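PDB 4UEJ: galactitol 1-phosphate 5-dehydrogenase from Escherichia coli, which oxidises galactitol 1-phosphate to D-tagatose 6-phosphate with NAD(+) as hydride acceptor, working as a zinc-containing homodimer. Local coordinates for residues Val84-Cys89 with Tyr106-Ser111; Phe99-Ala104 with Ser286-Ser291; Leu245-Ala250 with Ser270-Lys275. One frame throughout, in Å; residues are numbered along the deposited sequence.

In the fold
Interactions 1 and 2 are neighbours, with centres about 10 Å apart. Both reach the structural zinc, the first through Cys-89 and the second through Cys-103; Cys-92 and Cys-95 complete that site. They also touch directly: Tyr-290 OH makes a weak hydrogen bond with Leu-86 N, and Met-288 packs on Tyr-106. Each has one side near the catalytic zinc and a bound glycerol, by way of Phe-108 in interaction 1 and Asn-289 in interaction 2. Interaction 3 stands apart in the nucleotide-binding domain, its centre about 35 Å from that of interaction 1 and about 27 Å from that of interaction 2. Interactions 2 and 3 both meet the second subunit.

Interaction 1 (Val84-Cys89 with Tyr106-Ser111); sequences VPLLPC and YDFIGS. With ZN (zinc ion), chain C.
Pro-85 lies over one face of the Phe-108 ring. Its CB makes a CH-pi contact, 4.1 Å from the ring centroid. The two side chains run side by side, and Pro-85 CG comes 3.7 Å from Phe-108 CZ. Phe-108 CG is anti to the backbone N (chi1 -165°). This swings the ring back across the neighbouring strand, where Phe-108 CD2 is 4.0 Å from Leu-86 CB. The side chains of Leu-86 and Tyr-106 cross at about a right angle. Beyond the proline, Ile-109 packs its CB 4.0 Å from Pro-85 CB. Ile-109 also rests on strand 120-124.

Strands 86-87 and 107-108 form a small antiparallel ribbon. Leu-86 and Phe-108 are a non-hydrogen-bonded pair. Leu-87 and Asp-107 are a hydrogen-bonded pair, with their side chains on the other face. Leu-87 N gives a nearly straight bond of 2.8 Å to Asp-107 O (177° at the hydrogen). Asp-107 N answers with a more bent one of 2.9 Å to Leu-87 O (157°). A third bond, 2.8 Å from Ile-109 N to Pro-85 O, closes the ladder. At the outer edge, Asp-107 OD1 accepts the N-H of Phe-108, and Arg-112 makes a cation-pi contact with Tyr-106.

Where the ribbon ends, Cys-89 SG binds the structural zinc at 2.4 Å. The ribbon thus closes the base of the zinc lobe found in this alcohol dehydrogenase family. Phe-108 also meets His-59, a ligand of the catalytic zinc, edge to face. The apolar ring is thus a second-shell neighbour of that site, and it also lies close to the bound glycerol.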
loop_
_atom_site.group_PDB
_atom_site.type_symbol
_atom_site.label_atom_id
_atom_site.label_comp_id
_atom_site.label_asym_id
_atom_site.label_seq_id
_atom_site.Cartn_x
_atom_site.Cartn_y
_atom_site.Cartn_z
ATOM N N VAL A 84 18.320 -18.537 12.585
ATOM C CA VAL A 84 17.823 -17.196 12.311
ATOM C C VAL A 84 18.745 -16.651 11.228
ATOM O O VAL A 84 19.858 -16.235 11.524
ATOM C CB VAL A 84 17.857 -16.305 13.560
ATOM C CG1 VAL A 84 17.279 -14.920 13.260
ATOM C CG2 VAL A 84 17.109 -16.968 14.697
ATOM N N PRO A 85 18.314 -16.719 9.961
ATOM C CA PRO A 85 19.322 -16.621 8.897
ATOM C C PRO A 85 19.825 -15.209 8.601
ATOM O O PRO A 85 20.919 -15.078 8.061
ATOM C CB PRO A 85 18.597 -17.202 7.674
ATOM C CG PRO A 85 17.114 -17.012 7.977
ATOM C CD PRO A 85 17.011 -17.209 9.467
ATOM N N LEU A 86 19.049 -14.190 8.948
ATOM C CA LEU A 86 19.463 -12.794 8.733
ATOM C C LEU A 86 20.457 -12.369 9.787
ATOM O O LEU A 86 20.245 -12.625 10.968
ATOM C CB LEU A 86 18.253 -11.853 8.771
ATOM C CG LEU A 86 18.643 -10.361 8.771
ATOM C CD1 LEU A 86 19.067 -10.052 7.409
ATOM C CD2 LEU A 86 17.533 -9.451 9.196
ATOM N N LEU A 87 21.533 -11.709 9.373
ATOM C CA LEU A 87 22.424 -11.085 10.338
ATOM C C LEU A 87 22.505 -9.595 10.054
ATOM O O LEU A 87 23.271 -9.163 9.193
ATOM C CB LEU A 87 23.821 -11.713 10.305
ATOM C CG LEU A 87 24.778 -11.233 11.405
ATOM C CD1 LEU A 87 24.315 -11.697 12.784
ATOM C CD2 LEU A 87 26.220 -11.667 11.137
ATOM N N PRO A 88 21.703 -8.800 10.774
ATOM C CA PRO A 88 21.827 -7.346 10.653
ATOM C C PRO A 88 23.122 -6.858 11.298
ATOM O O PRO A 88 23.765 -7.603 12.058
ATOM C CB PRO A 88 20.598 -6.813 11.396
ATOM C CG PRO A 88 20.150 -7.901 12.271
ATOM C CD PRO A 88 20.671 -9.206 11.740
ATOM N N CYS A 89 23.498 -5.616 11.009
ATOM C CA CYS A 89 24.733 -5.046 11.550
ATOM C C CYS A 89 24.534 -4.558 12.988
ATOM O O CYS A 89 25.503 -4.467 13.760
ATOM C CB CYS A 89 25.241 -3.902 10.659
ATOM S SG CYS A 89 24.438 -2.284 10.909
ATOM N N TYR A 106 23.441 -6.234 5.758
ATOM C CA TYR A 106 23.084 -7.470 6.445
ATOM C C TYR A 106 23.602 -8.689 5.693
ATOM O O TYR A 106 23.737 -8.669 4.470
ATOM C CB TYR A 106 21.569 -7.566 6.681
ATOM C CG TYR A 106 20.641 -7.755 5.485
ATOM C CD1 TYR A 106 20.555 -8.977 4.811
ATOM C CD2 TYR A 106 19.788 -6.734 5.084
ATOM C CE1 TYR A 106 19.669 -9.155 3.761
ATOM C CE2 TYR A 106 18.912 -6.899 4.023
ATOM C CZ TYR A 106 18.857 -8.110 3.365
ATOM O OH TYR A 106 17.978 -8.269 2.317
ATOM N N ASP A 107 23.931 -9.732 6.447
ATOM C CA ASP A 107 24.280 -11.016 5.859
ATOM C C ASP A 107 23.039 -11.888 5.873
ATOM O O ASP A 107 22.083 -11.616 6.599
ATOM C CB ASP A 107 25.418 -11.692 6.627
ATOM C CG ASP A 107 26.255 -12.605 5.751
ATOM O OD1 ASP A 107 25.830 -12.922 4.613
ATOM O OD2 ASP A 107 27.348 -13.002 6.206
ATOM N N PHE A 108 23.030 -12.923 5.053
ATOM C CA PHE A 108 21.886 -13.816 5.067
ATOM C C PHE A 108 22.340 -15.231 4.779
ATOM O O PHE A 108 22.886 -15.516 3.715
ATOM C CB PHE A 108 20.824 -13.379 4.060
ATOM C CG PHE A 108 19.505 -14.028 4.290
ATOM C CD1 PHE A 108 19.225 -15.273 3.751
ATOM C CD2 PHE A 108 18.554 -13.417 5.084
ATOM C CE1 PHE A 108 18.012 -15.881 3.984
ATOM C CE2 PHE A 108 17.361 -14.019 5.320
ATOM C CZ PHE A 108 17.074 -15.247 4.763
ATOM N N ILE A 109 22.134 -16.104 5.756
ATOM C CA ILE A 109 22.548 -17.489 5.644
ATOM C C ILE A 109 21.717 -18.174 4.558
ATOM O O ILE A 109 20.493 -18.204 4.629
ATOM C CB ILE A 109 22.403 -18.191 7.002
ATOM C CG1 ILE A 109 23.427 -17.606 7.981
ATOM C CG2 ILE A 109 22.530 -19.709 6.870
ATOM C CD1 ILE A 109 23.037 -17.781 9.429
ATOM N N GLY A 110 22.391 -18.691 3.538
ATOM C CA GLY A 110 21.717 -19.359 2.441
ATOM C C GLY A 110 21.382 -18.450 1.274
ATOM O O GLY A 110 20.651 -18.840 0.364
ATOM N N SER A 111 21.918 -17.234 1.283
ATOM C CA SER A 111 21.704 -16.321 0.164
ATOM C C SER A 111 22.936 -15.445 -0.057
ATOM O O SER A 111 23.513 -15.432 -1.147
ATOM C CB SER A 111 20.467 -15.453 0.400
ATOM O OG SER A 111 20.247 -14.567 -0.689
HETATM ZN ZN ZN C . 22.171 -2.350 10.304
#

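Interaction 2 (Phe99-Ala104 with Ser286-Ser291); sequences FYSQCA and SWMNYS. With ZN (zinc ion), chain C.
The metal bond is at the far end of residues 99-104. Cys-103 SG, anti to the backbone N, binds the structural zinc at 2.5 Å.

Hydrogen bonding between the segments is thin. Ser-101 OG gives one weak bond of 3.3 Å to Trp-287 O. A water bridges the backbones: it donates to Tyr-290 O at 2.8 Å and accepts weakly from Ser-101 N.

Packing does most of the work, and Ser-101 is at its middle. Its OG is anti to the carbonyl carbon (chi1 -58°), which sends the hydroxyl in among residues 287-290. Ser-101 OG sits 3.3 Å from Met-288 CB and at the edge of the Tyr-290 ring, near its plane. Met-288 is bent at chi3 (-109°), so that its CE returns to lie 3.5 Å from Ser-101 CA; this is one of two conformers. The indole edge of Trp-287 meets Ser-101 O, at 3.4 Å from CD1. The Tyr-100 ring turns its edge to Ser-291 O, 3.6 Å from CE2.

Other polar ends find their partners elsewhere. Gln-102 NE2 bonds to Arg-278 O of the second subunit, and Asn-289 ND2 to Thr-147.

With one weak direct bond and a water bridge, the zinc lobe of the GroES-like domain and the loop after strand 282-285 of the nucleotide-binding domain are joined mainly by van der Waals packing, at a place that also meets the second subunit.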
loop_
_atom_site.group_PDB
_atom_site.type_symbol
_atom_site.label_atom_id
_atom_site.label_comp_id
_atom_site.label_asym_id
_atom_site.label_seq_id
_atom_site.Cartn_x
_atom_site.Cartn_y
_atom_site.Cartn_z
ATOM N N PHE A 99 14.413 -1.760 12.434
ATOM C CA PHE A 99 14.165 -2.030 11.028
ATOM C C PHE A 99 15.255 -2.931 10.449
ATOM O O PHE A 99 16.012 -2.510 9.578
ATOM C CB PHE A 99 14.101 -0.721 10.242
ATOM C CG PHE A 99 13.018 0.218 10.703
ATOM C CD1 PHE A 99 11.930 -0.249 11.429
ATOM C CD2 PHE A 99 13.083 1.561 10.398
ATOM C CE1 PHE A 99 10.932 0.607 11.843
ATOM C CE2 PHE A 99 12.084 2.427 10.802
ATOM C CZ PHE A 99 11.011 1.953 11.532
ATOM N N TYR A 100 15.325 -4.169 10.924
ATOM C CA TYR A 100 16.481 -5.023 10.638
ATOM C C TYR A 100 16.530 -5.435 9.190
ATOM O O TYR A 100 17.606 -5.585 8.603
ATOM C CB TYR A 100 16.453 -6.265 11.513
ATOM C CG TYR A 100 16.440 -5.944 12.984
ATOM C CD1 TYR A 100 17.542 -5.362 13.593
ATOM C CD2 TYR A 100 15.330 -6.243 13.772
ATOM C CE1 TYR A 100 17.534 -5.065 14.942
ATOM C CE2 TYR A 100 15.315 -5.953 15.120
ATOM C CZ TYR A 100 16.419 -5.363 15.701
ATOM O OH TYR A 100 16.411 -5.070 17.045
ATOM N N SER A 101 15.353 -5.611 8.610
ATOM C CA SER A 101 15.263 -6.042 7.233
ATOM C C SER A 101 15.566 -4.908 6.257
ATOM O O SER A 101 15.652 -5.132 5.049
ATOM C CB SER A 101 13.879 -6.642 6.978
ATOM O OG SER A 101 13.687 -7.723 7.877
ATOM N N GLN A 102 15.753 -3.700 6.788
ATOM C CA GLN A 102 16.215 -2.582 5.977
ATOM C C GLN A 102 17.674 -2.239 6.259
ATOM O O GLN A 102 18.176 -1.205 5.807
ATOM C CB GLN A 102 15.338 -1.340 6.199
ATOM C CG GLN A 102 13.947 -1.448 5.558
ATOM C CD GLN A 102 12.999 -2.308 6.367
ATOM O OE1 GLN A 102 12.898 -2.158 7.581
ATOM N NE2 GLN A 102 12.302 -3.225 5.697
ATOM N N CYS A 103 18.356 -3.099 7.004
ATOM C CA CYS A 103 19.791 -2.910 7.202
ATOM C C CYS A 103 20.482 -2.930 5.834
ATOM O O CYS A 103 20.198 -3.794 5.009
ATOM C CB CYS A 103 20.362 -3.999 8.115
ATOM S SG CYS A 103 22.121 -3.849 8.353
ATOM N N ALA A 104 21.358 -1.968 5.577
ATOM C CA ALA A 104 22.023 -1.897 4.277
ATOM C C ALA A 104 23.163 -2.909 4.207
ATOM O O ALA A 104 23.568 -3.329 3.120
ATOM C CB ALA A 104 22.539 -0.493 4.013
ATOM N N SER A 286 5.884 -6.325 3.080
ATOM C CA SER A 286 6.432 -7.123 4.156
ATOM C C SER A 286 7.755 -7.682 3.668
ATOM O O SER A 286 7.874 -8.122 2.525
ATOM C CB SER A 286 5.466 -8.247 4.574
ATOM O OG SER A 286 5.934 -8.883 5.756
ATOM N N TRP A 287 8.773 -7.614 4.510
ATOM C CA TRP A 287 10.076 -8.075 4.071
ATOM C C TRP A 287 10.698 -8.835 5.188
ATOM O O TRP A 287 10.839 -8.334 6.310
ATOM C CB TRP A 287 10.980 -6.923 3.635
ATOM C CG TRP A 287 12.243 -7.397 2.966
ATOM C CD1 TRP A 287 13.529 -7.141 3.356
ATOM C CD2 TRP A 287 12.336 -8.228 1.804
ATOM N NE1 TRP A 287 14.416 -7.749 2.496
ATOM C CE2 TRP A 287 13.708 -8.428 1.539
ATOM C CE3 TRP A 287 11.393 -8.814 0.952
ATOM C CZ2 TRP A 287 14.157 -9.187 0.460
ATOM C CZ3 TRP A 287 11.840 -9.571 -0.111
ATOM C CH2 TRP A 287 13.211 -9.752 -0.349
ATOM N N MET A 288 11.040 -10.079 4.875
ATOM C CA MET A 288 11.635 -11.005 5.818
ATOM C C MET A 288 10.730 -11.253 7.016
ATOM O O MET A 288 9.524 -11.420 6.863
ATOM C CB MET A 288 13.010 -10.504 6.251
ATOM C CG MET A 288 13.984 -10.466 5.096
ATOM S SD MET A 288 15.702 -10.407 5.609
ATOM C CE MET A 288 16.138 -8.735 5.171
ATOM N N ASN A 289 11.310 -11.336 8.206
ATOM C CA ASN A 289 10.541 -11.836 9.328
ATOM C C ASN A 289 11.092 -11.522 10.708
ATOM O O ASN A 289 11.184 -12.400 11.566
ATOM C CB ASN A 289 10.381 -13.360 9.169
ATOM C CG ASN A 289 11.610 -14.052 8.538
ATOM O OD1 ASN A 289 12.136 -13.660 7.483
ATOM N ND2 ASN A 289 12.038 -15.124 9.174
ATOM N N TYR A 290 11.437 -10.260 10.932
ATOM C CA TYR A 290 12.116 -9.881 12.159
ATOM C C TYR A 290 11.526 -8.633 12.743
ATOM O O TYR A 290 10.975 -7.790 12.031
ATOM C CB TYR A 290 13.613 -9.666 11.916
ATOM C CG TYR A 290 14.209 -10.846 11.222
ATOM C CD1 TYR A 290 14.543 -11.982 11.937
ATOM C CD2 TYR A 290 14.390 -10.849 9.848
ATOM C CE1 TYR A 290 15.054 -13.085 11.311
ATOM C CE2 TYR A 290 14.909 -11.942 9.213
ATOM C CZ TYR A 290 15.238 -13.064 9.955
ATOM O OH TYR A 290 15.755 -14.178 9.345
ATOM N N SER A 291 11.654 -8.531 14.057
ATOM C CA SER A 291 11.260 -7.335 14.770
ATOM C C SER A 291 12.027 -7.284 16.081
ATOM O O SER A 291 12.762 -8.209 16.426
ATOM C CB SER A 291 9.746 -7.307 15.007
ATOM O OG SER A 291 9.323 -8.428 15.758
HETATM ZN ZN ZN C . 22.171 -2.350 10.304
HETATM O O HOH W 1 12.787 -6.070 10.787
#

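Interaction 3 (Leu245-Ala250 with Ser270-Lys275); sequences LAVEIA and SATFGK
The carboxylate of Glu-248 is the flat group of this contact, and it is gripped at both oxygens. Lys-275 NZ reaches OE1 of Glu-248 at 2.6 Å, on the syn lone pair, in a salt bridge. Thr-272 OG1 donates to the anti lone pair of Glu-248 OE2, also at 2.6 Å. The lysine chain is extended beyond CG and passes close to the group, its CE 3.4 Å from Glu-248 OE1. Both partners cross the glutamate at about a right angle. Glu-248 itself bends at chi2 (-68°), and this bend brings its end over to the other helix.

Beside this polar grip, Val-247 makes the apolar part. Its CG1 lies 3.6 Å from Thr-272 CG2 and 4.0 Å from Lys-275 CB.

The two helices belong to crossover connections of the Rossmann-type fold. Helix 240-249 links parallel strands 231-235 and 255-258, and helix 270-278 follows on the way to strand 282-285. Their short segments pass 9.1 Å apart, with axes at 64°.

Two short bonds from separate residues fix the rotation of the carboxylate, and would probably keep it ionised. An alanine at Glu-248 would remove both bonds, and would probably leave Lys-275 and Thr-272 less firmly placed and the helices less tightly tied.

Lys-275 NZ also donates to a water, 2.7 Å away, which in turn bonds to Glu-248 O at 3.0 Å. At the C-terminal end of helix 240-249, Lys-279 NZ bonds to the carbonyls of Val-247 and Ala-250.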
loop_
_atom_site.group_PDB
_atom_site.type_symbol
_atom_site.label_atom_id
_atom_site.label_comp_id
_atom_site.label_asym_id
_atom_site.label_seq_id
_atom_site.Cartn_x
_atom_site.Cartn_y
_atom_site.Cartn_z
ATOM N N LEU A 245 -5.036 -9.725 -8.732
ATOM C CA LEU A 245 -6.232 -10.374 -8.206
ATOM C C LEU A 245 -6.597 -9.818 -6.833
ATOM O O LEU A 245 -7.765 -9.542 -6.543
ATOM C CB LEU A 245 -6.027 -11.888 -8.119
ATOM C CG LEU A 245 -7.212 -12.633 -7.509
ATOM C CD1 LEU A 245 -8.382 -12.592 -8.458
ATOM C CD2 LEU A 245 -6.815 -14.073 -7.196
ATOM N N ALA A 246 -5.584 -9.629 -5.998
ATOM C CA ALA A 246 -5.809 -9.168 -4.642
ATOM C C ALA A 246 -6.506 -7.805 -4.657
ATOM O O ALA A 246 -7.454 -7.566 -3.916
ATOM C CB ALA A 246 -4.481 -9.100 -3.886
ATOM N N VAL A 247 -6.050 -6.919 -5.532
ATOM C CA VAL A 247 -6.657 -5.602 -5.630
ATOM C C VAL A 247 -8.076 -5.710 -6.161
ATOM O O VAL A 247 -8.989 -5.047 -5.666
ATOM C CB VAL A 247 -5.830 -4.672 -6.536
ATOM C CG1 VAL A 247 -6.587 -3.356 -6.790
ATOM C CG2 VAL A 247 -4.481 -4.402 -5.884
ATOM N N GLU A 248 -8.273 -6.565 -7.161
ATOM C CA GLU A 248 -9.594 -6.709 -7.765
ATOM C C GLU A 248 -10.639 -7.308 -6.818
ATOM O O GLU A 248 -11.813 -6.934 -6.877
ATOM C CB GLU A 248 -9.508 -7.550 -9.046
ATOM C CG GLU A 248 -8.824 -6.801 -10.191
ATOM C CD GLU A 248 -9.650 -5.622 -10.695
ATOM O OE1 GLU A 248 -10.892 -5.656 -10.553
ATOM O OE2 GLU A 248 -9.068 -4.663 -11.238
ATOM N N ILE A 249 -10.238 -8.219 -5.941
ATOM C CA ILE A 249 -11.229 -8.850 -5.084
ATOM C C ILE A 249 -11.412 -8.131 -3.773
ATOM O O ILE A 249 -12.398 -8.369 -3.074
ATOM C CB ILE A 249 -10.887 -10.329 -4.786
ATOM C CG1 ILE A 249 -9.651 -10.439 -3.891
ATOM C CG2 ILE A 249 -10.730 -11.093 -6.091
ATOM C CD1 ILE A 249 -9.335 -11.861 -3.482
ATOM N N ALA A 250 -10.483 -7.234 -3.442
ATOM C CA ALA A 250 -10.465 -6.647 -2.105
ATOM C C ALA A 250 -11.766 -5.926 -1.761
ATOM O O ALA A 250 -12.392 -5.299 -2.615
ATOM C CB ALA A 250 -9.293 -5.684 -1.969
ATOM N N SER A 270 -5.358 1.299 -15.358
ATOM C CA SER A 270 -5.741 2.456 -14.564
ATOM C C SER A 270 -6.950 2.106 -13.701
ATOM O O SER A 270 -7.102 2.617 -12.589
ATOM C CB SER A 270 -6.042 3.661 -15.461
ATOM O OG SER A 270 -7.015 3.339 -16.431
ATOM N N ALA A 271 -7.794 1.217 -14.222
ATOM C CA ALA A 271 -8.960 0.753 -13.491
ATOM C C ALA A 271 -8.537 0.043 -12.211
ATOM O O ALA A 271 -9.030 0.367 -11.129
ATOM C CB ALA A 271 -9.804 -0.168 -14.360
ATOM N N THR A 272 -7.622 -0.916 -12.333
ATOM C CA THR A 272 -7.166 -1.672 -11.170
ATOM C C THR A 272 -6.430 -0.763 -10.200
ATOM O O THR A 272 -6.658 -0.828 -8.993
ATOM C CB THR A 272 -6.241 -2.847 -11.565
ATOM O OG1 THR A 272 -6.940 -3.735 -12.445
ATOM C CG2 THR A 272 -5.780 -3.612 -10.326
ATOM N N PHE A 273 -5.549 0.090 -10.723
ATOM C CA PHE A 273 -4.852 1.034 -9.858
ATOM C C PHE A 273 -5.867 1.902 -9.121
ATOM O O PHE A 273 -5.743 2.135 -7.922
ATOM C CB PHE A 273 -3.890 1.922 -10.647
ATOM C CG PHE A 273 -3.253 2.998 -9.811
ATOM C CD1 PHE A 273 -2.111 2.733 -9.081
ATOM C CD2 PHE A 273 -3.809 4.272 -9.746
ATOM C CE1 PHE A 273 -1.523 3.727 -8.310
ATOM C CE2 PHE A 273 -3.234 5.260 -8.968
ATOM C CZ PHE A 273 -2.090 4.984 -8.250
ATOM N N GLY A 274 -6.872 2.361 -9.854
ATOM C CA GLY A 274 -7.923 3.196 -9.304
ATOM C C GLY A 274 -8.660 2.556 -8.141
ATOM O O GLY A 274 -9.121 3.253 -7.240
ATOM N N LYS A 275 -8.773 1.231 -8.158
ATOM C CA LYS A 275 -9.445 0.523 -7.078
ATOM C C LYS A 275 -8.650 0.601 -5.787
ATOM O O LYS A 275 -9.231 0.562 -4.705
ATOM C CB LYS A 275 -9.694 -0.942 -7.452
ATOM C CG LYS A 275 -10.752 -1.088 -8.529
ATOM C CD LYS A 275 -11.110 -2.552 -8.793
ATOM C CE LYS A 275 -12.255 -2.627 -9.797
ATOM N NZ LYS A 275 -12.806 -4.020 -9.970
HETATM O O HOH W 2 -13.648 -4.633 -7.453
#